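Long-range contact in serine acetyltransferase (PDB 3F1X), which probably transfers an acetyl group from acetyl-CoA to serine, the first step of cysteine biosynthesis from serine: residues 155-169 with 178-190. Residues are numbered along the deposited sequence; the frame is centred on the assembly and turned at random.
Sequences PAIRAISNYRIAHEL and PRFITEMAHSETG
Ile181 drops as a knob into a hole formed by Asn162, Ile165, Ala166 and Leu169, locking together an antiparallel helical hairpin that immediately precedes the left-handed beta-helix expected of serine acetyltransferases. The axes of helices 155-169 and 178-189 run at 174° and approach to 8.5 Å, a spacing allowed by small residues at the interface. Packing is tight at the hairpin's turn end. With CG2 anti to its backbone N and CG1 beside it (chi1 -69°), Ile181 sends CG2 in against Asn162 O, while CD1 reaches Leu169 CD2 at 3.8 Å, the two side chains crossing at about a right angle. The methyl of Ala166 rests on Pro178 O and on Thr182 CG2, the latter 3.7 Å from Ala166 CB. Farther along, Ala185 CB lies against Asn162 CB (3.7 Å), and Thr189 CG2 packs on Pro155 CB and O. Thr189 OG1 binds Ala185 O, above its carbonyl plane, and also pairs with Ile191 N, where the chain enters the beta-helix by way of Gly190.

The polar side is more loosely filled. Here Arg158 and Glu188 point towards the opposite helix, but their charged ends do not meet, and Arg158 NH1 turns instead to Ser152 O. A water bridges the helices, accepting from Asn162 ND2 and donating to Glu188 OE2. Arg50 of helix 39-53 reaches the other end of the amide, making a weak hydrogen bond to Asn162 OD1. Both hydrogens of the amide nitrogen are used: besides the water, Asn162 ND2 donates to Ile181 O at 3.2 Å, nearly straight at 170°, with the acceptor in the amide plane but the donor tilted 35° from the carbonyl plane.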
loop_
_atom_site.group_PDB
_atom_site.type_symbol
_atom_site.label_atom_id
_atom_site.label_comp_id
_atom_site.label_asym_id
_atom_site.label_seq_id
_atom_site.Cartn_x
_atom_site.Cartn_y
_atom_site.Cartn_z
ATOM N N PRO A 155 2.768 -20.072 -17.357
ATOM C CA PRO A 155 3.977 -19.922 -16.544
ATOM C C PRO A 155 5.281 -20.098 -17.318
ATOM O O PRO A 155 6.270 -19.426 -17.036
ATOM C CB PRO A 155 3.793 -20.981 -15.462
ATOM C CG PRO A 155 3.032 -22.069 -16.191
ATOM C CD PRO A 155 2.006 -21.271 -16.963
ATOM N N ALA A 156 5.276 -20.996 -18.297
ATOM C CA ALA A 156 6.464 -21.258 -19.096
ATOM C C ALA A 156 6.994 -20.011 -19.798
ATOM O O ALA A 156 8.196 -19.757 -19.790
ATOM C CB ALA A 156 6.174 -22.346 -20.117
ATOM N N ILE A 157 6.104 -19.233 -20.405
ATOM C CA ILE A 157 6.527 -18.026 -21.103
ATOM C C ILE A 157 7.197 -17.052 -20.145
ATOM O O ILE A 157 8.141 -16.365 -20.515
ATOM C CB ILE A 157 5.346 -17.314 -21.784
ATOM C CG1 ILE A 157 4.728 -18.237 -22.827
ATOM C CG2 ILE A 157 5.831 -16.035 -22.475
ATOM C CD1 ILE A 157 5.667 -18.588 -23.964
ATOM N N ARG A 158 6.703 -17.007 -18.912
ATOM C CA ARG A 158 7.258 -16.128 -17.897
ATOM C C ARG A 158 8.665 -16.566 -17.522
ATOM O O ARG A 158 9.568 -15.739 -17.409
ATOM C CB ARG A 158 6.354 -16.121 -16.657
ATOM C CG ARG A 158 5.023 -15.447 -16.914
ATOM C CD ARG A 158 4.053 -15.573 -15.751
ATOM N NE ARG A 158 2.782 -14.912 -16.048
ATOM C CZ ARG A 158 1.747 -14.865 -15.213
ATOM N NH1 ARG A 158 0.629 -14.240 -15.567
ATOM N NH2 ARG A 158 1.830 -15.447 -14.024
ATOM N N ALA A 159 8.853 -17.872 -17.334
ATOM C CA ALA A 159 10.168 -18.404 -16.980
ATOM C C ALA A 159 11.148 -18.199 -18.133
ATOM O O ALA A 159 12.275 -17.757 -17.926
ATOM C CB ALA A 159 10.061 -19.890 -16.643
ATOM N N ILE A 160 10.713 -18.518 -19.348
ATOM C CA ILE A 160 11.566 -18.368 -20.523
ATOM C C ILE A 160 11.904 -16.892 -20.752
ATOM O O ILE A 160 13.027 -16.553 -21.126
ATOM C CB ILE A 160 10.882 -18.974 -21.777
ATOM C CG1 ILE A 160 10.738 -20.484 -21.593
ATOM C CG2 ILE A 160 11.705 -18.691 -23.039
ATOM C CD1 ILE A 160 9.852 -21.145 -22.618
ATOM N N SER A 161 10.937 -16.013 -20.517
ATOM C CA SER A 161 11.172 -14.582 -20.672
ATOM C C SER A 161 12.228 -14.137 -19.670
ATOM O O SER A 161 13.189 -13.462 -20.039
ATOM C CB SER A 161 9.883 -13.795 -20.435
ATOM O OG SER A 161 8.929 -14.080 -21.432
ATOM N N ASN A 162 12.051 -14.522 -18.404
ATOM C CA ASN A 162 13.005 -14.155 -17.355
ATOM C C ASN A 162 14.396 -14.677 -17.726
ATOM O O ASN A 162 15.401 -13.979 -17.565
ATOM C CB ASN A 162 12.589 -14.741 -15.992
ATOM C CG ASN A 162 11.589 -13.862 -15.242
ATOM O OD1 ASN A 162 10.595 -13.403 -15.806
ATOM N ND2 ASN A 162 11.842 -13.643 -13.952
ATOM N N TYR A 163 14.447 -15.916 -18.208
ATOM C CA TYR A 163 15.709 -16.524 -18.623
ATOM C C TYR A 163 16.410 -15.704 -19.713
ATOM O O TYR A 163 17.574 -15.327 -19.562
ATOM C CB TYR A 163 15.493 -17.949 -19.155
ATOM C CG TYR A 163 16.612 -18.377 -20.071
ATOM C CD1 TYR A 163 17.883 -18.641 -19.573
ATOM C CD2 TYR A 163 16.435 -18.395 -21.453
ATOM C CE1 TYR A 163 18.959 -18.904 -20.438
ATOM C CE2 TYR A 163 17.501 -18.651 -22.318
ATOM C CZ TYR A 163 18.754 -18.901 -21.803
ATOM O OH TYR A 163 19.797 -19.126 -22.669
ATOM N N ARG A 164 15.717 -15.441 -20.819
ATOM C CA ARG A 164 16.338 -14.678 -21.904
ATOM C C ARG A 164 16.760 -13.289 -21.450
ATOM O O ARG A 164 17.757 -12.752 -21.924
ATOM C CB ARG A 164 15.409 -14.605 -23.121
ATOM C CG ARG A 164 15.158 -15.977 -23.755
ATOM C CD ARG A 164 14.709 -15.853 -25.206
ATOM N NE ARG A 164 14.226 -17.118 -25.765
ATOM C CZ ARG A 164 14.999 -18.154 -26.079
ATOM N NH1 ARG A 164 16.313 -18.092 -25.892
ATOM N NH2 ARG A 164 14.456 -19.252 -26.582
ATOM N N ILE A 165 16.017 -12.710 -20.516
ATOM C CA ILE A 165 16.374 -11.400 -19.995
ATOM C C ILE A 165 17.667 -11.520 -19.184
ATOM O O ILE A 165 18.601 -10.717 -19.341
ATOM C CB ILE A 165 15.250 -10.839 -19.093
ATOM C CG1 ILE A 165 14.079 -10.373 -19.956
ATOM C CG2 ILE A 165 15.782 -9.696 -18.236
ATOM C CD1 ILE A 165 12.843 -10.010 -19.179
ATOM N N ALA A 166 17.719 -12.546 -18.337
ATOM C CA ALA A 166 18.868 -12.791 -17.483
ATOM C C ALA A 166 20.107 -13.167 -18.285
ATOM O O ALA A 166 21.205 -12.728 -17.968
ATOM C CB ALA A 166 18.539 -13.888 -16.459
ATOM N N HIS A 167 19.922 -13.971 -19.324
ATOM C CA HIS A 167 21.034 -14.401 -20.162
ATOM C C HIS A 167 21.730 -13.201 -20.799
ATOM O O HIS A 167 22.953 -13.111 -20.787
ATOM C CB HIS A 167 20.542 -15.351 -21.253
ATOM C CG HIS A 167 21.644 -16.002 -22.036
ATOM N ND1 HIS A 167 21.792 -15.835 -23.396
ATOM C CD2 HIS A 167 22.628 -16.852 -21.655
ATOM C CE1 HIS A 167 22.817 -16.554 -23.820
ATOM N NE2 HIS A 167 23.341 -17.181 -22.783
ATOM N N GLU A 168 20.938 -12.286 -21.347
ATOM C CA GLU A 168 21.465 -11.091 -21.995
ATOM C C GLU A 168 22.270 -10.265 -20.991
ATOM O O GLU A 168 23.358 -9.774 -21.296
ATOM C CB GLU A 168 20.306 -10.271 -22.579
ATOM C CG GLU A 168 20.723 -9.030 -23.357
ATOM C CD GLU A 168 21.817 -9.309 -24.382
ATOM O OE1 GLU A 168 21.682 -10.272 -25.172
ATOM O OE2 GLU A 168 22.816 -8.555 -24.403
ATOM N N LEU A 169 21.735 -10.133 -19.783
ATOM C CA LEU A 169 22.405 -9.398 -18.720
ATOM C C LEU A 169 23.737 -10.089 -18.392
ATOM O O LEU A 169 24.742 -9.431 -18.135
ATOM C CB LEU A 169 21.496 -9.349 -17.485
ATOM C CG LEU A 169 20.861 -8.032 -17.023
ATOM C CD1 LEU A 169 20.870 -6.983 -18.112
ATOM C CD2 LEU A 169 19.436 -8.312 -16.554
ATOM N N PRO A 178 21.673 -11.625 -12.883
ATOM C CA PRO A 178 21.054 -12.660 -13.733
ATOM C C PRO A 178 20.477 -13.850 -12.955
ATOM O O PRO A 178 19.363 -14.292 -13.224
ATOM C CB PRO A 178 22.197 -13.083 -14.657
ATOM C CG PRO A 178 23.036 -11.821 -14.758
ATOM C CD PRO A 178 23.055 -11.348 -13.313
ATOM N N ARG A 179 21.240 -14.358 -11.995
ATOM C CA ARG A 179 20.805 -15.491 -11.186
ATOM C C ARG A 179 19.599 -15.087 -10.338
ATOM O O ARG A 179 18.677 -15.872 -10.118
ATOM C CB ARG A 179 21.956 -15.965 -10.293
ATOM C CG ARG A 179 21.693 -17.263 -9.546
ATOM C CD ARG A 179 21.349 -18.407 -10.493
ATOM N NE ARG A 179 21.056 -19.644 -9.764
ATOM C CZ ARG A 179 21.976 -20.453 -9.241
ATOM N NH1 ARG A 179 23.266 -20.170 -9.363
ATOM N NH2 ARG A 179 21.601 -21.545 -8.588
ATOM N N PHE A 180 19.620 -13.848 -9.866
ATOM C CA PHE A 180 18.530 -13.304 -9.074
ATOM C C PHE A 180 17.257 -13.396 -9.890
ATOM O O PHE A 180 16.220 -13.853 -9.408
ATOM C CB PHE A 180 18.804 -11.841 -8.772
ATOM C CG PHE A 180 18.921 -11.540 -7.324
ATOM C CD1 PHE A 180 17.782 -11.324 -6.552
ATOM C CD2 PHE A 180 20.174 -11.464 -6.722
ATOM C CE1 PHE A 180 17.886 -11.033 -5.199
ATOM C CE2 PHE A 180 20.290 -11.174 -5.363
ATOM C CZ PHE A 180 19.141 -10.958 -4.598
ATOM N N ILE A 181 17.345 -12.952 -11.136
ATOM C CA ILE A 181 16.201 -12.968 -12.024
ATOM C C ILE A 181 15.680 -14.368 -12.349
ATOM O O ILE A 181 14.461 -14.573 -12.368
ATOM C CB ILE A 181 16.521 -12.173 -13.320
ATOM C CG1 ILE A 181 16.629 -10.681 -12.959
ATOM C CG2 ILE A 181 15.462 -12.446 -14.399
ATOM C CD1 ILE A 181 16.914 -9.744 -14.121
ATOM N N THR A 182 16.565 -15.339 -12.594
ATOM C CA THR A 182 16.067 -16.681 -12.898
ATOM C C THR A 182 15.483 -17.365 -11.670
ATOM O O THR A 182 14.501 -18.100 -11.781
ATOM C CB THR A 182 17.151 -17.609 -13.535
ATOM O OG1 THR A 182 18.311 -17.681 -12.691
ATOM C CG2 THR A 182 17.533 -17.100 -14.923
ATOM N N GLU A 183 16.073 -17.134 -10.501
ATOM C CA GLU A 183 15.541 -17.742 -9.285
ATOM C C GLU A 183 14.167 -17.157 -8.994
ATOM O O GLU A 183 13.333 -17.798 -8.353
ATOM C CB GLU A 183 16.483 -17.510 -8.100
ATOM C CG GLU A 183 17.775 -18.306 -8.205
ATOM C CD GLU A 183 17.540 -19.809 -8.159
ATOM O OE1 GLU A 183 18.484 -20.571 -8.447
ATOM O OE2 GLU A 183 16.414 -20.231 -7.826
HETATM N N MSE A 184 13.938 -15.935 -9.469
HETATM C CA MSE A 184 12.651 -15.276 -9.285
HETATM C C MSE A 184 11.589 -16.058 -10.056
HETATM O O MSE A 184 10.484 -16.293 -9.557
HETATM C CB MSE A 184 12.721 -13.837 -9.801
HETATM C CG MSE A 184 12.324 -12.791 -8.781
HETATM SE SE MSE A 184 12.460 -11.004 -9.514
HETATM C CE MSE A 184 10.879 -11.039 -10.635
ATOM N N ALA A 185 11.929 -16.452 -11.282
ATOM C CA ALA A 185 11.023 -17.236 -12.121
ATOM C C ALA A 185 10.878 -18.618 -11.487
ATOM O O ALA A 185 9.803 -19.203 -11.491
ATOM C CB ALA A 185 11.590 -17.372 -13.534
ATOM N N HIS A 186 11.984 -19.123 -10.948
ATOM C CA HIS A 186 12.030 -20.430 -10.298
ATOM C C HIS A 186 10.963 -20.480 -9.197
ATOM O O HIS A 186 10.185 -21.435 -9.098
ATOM C CB HIS A 186 13.434 -20.629 -9.712
ATOM C CG HIS A 186 13.665 -21.974 -9.097
ATOM N ND1 HIS A 186 12.775 -23.022 -9.222
ATOM C CD2 HIS A 186 14.706 -22.452 -8.376
ATOM C CE1 HIS A 186 13.261 -24.084 -8.607
ATOM N NE2 HIS A 186 14.434 -23.765 -8.085
ATOM N N SER A 187 10.920 -19.425 -8.392
ATOM C CA SER A 187 9.965 -19.320 -7.297
ATOM C C SER A 187 8.526 -19.201 -7.796
ATOM O O SER A 187 7.643 -19.881 -7.290
ATOM C CB SER A 187 10.296 -18.096 -6.427
ATOM O OG SER A 187 9.310 -17.905 -5.422
ATOM N N GLU A 188 8.305 -18.345 -8.794
ATOM C CA GLU A 188 6.970 -18.121 -9.336
ATOM C C GLU A 188 6.416 -19.206 -10.256
ATOM O O GLU A 188 5.194 -19.322 -10.409
ATOM C CB GLU A 188 6.915 -16.783 -10.091
ATOM C CG GLU A 188 7.282 -15.550 -9.265
ATOM C CD GLU A 188 6.988 -14.244 -9.998
ATOM O OE1 GLU A 188 5.799 -13.983 -10.291
ATOM O OE2 GLU A 188 7.941 -13.477 -10.282
ATOM N N THR A 189 7.285 -20.009 -10.866
ATOM C CA THR A 189 6.812 -21.035 -11.802
ATOM C C THR A 189 7.267 -22.468 -11.552
ATOM O O THR A 189 6.719 -23.397 -12.141
ATOM C CB THR A 189 7.242 -20.696 -13.244
ATOM O OG1 THR A 189 8.670 -20.808 -13.343
ATOM C CG2 THR A 189 6.816 -19.277 -13.613
ATOM N N GLY A 190 8.271 -22.644 -10.705
ATOM C CA GLY A 190 8.782 -23.973 -10.436
ATOM C C GLY A 190 9.768 -24.405 -11.517
ATOM O O GLY A 190 10.258 -25.539 -11.501
HETATM O O HOH W 1 9.492 -13.195 -12.490
#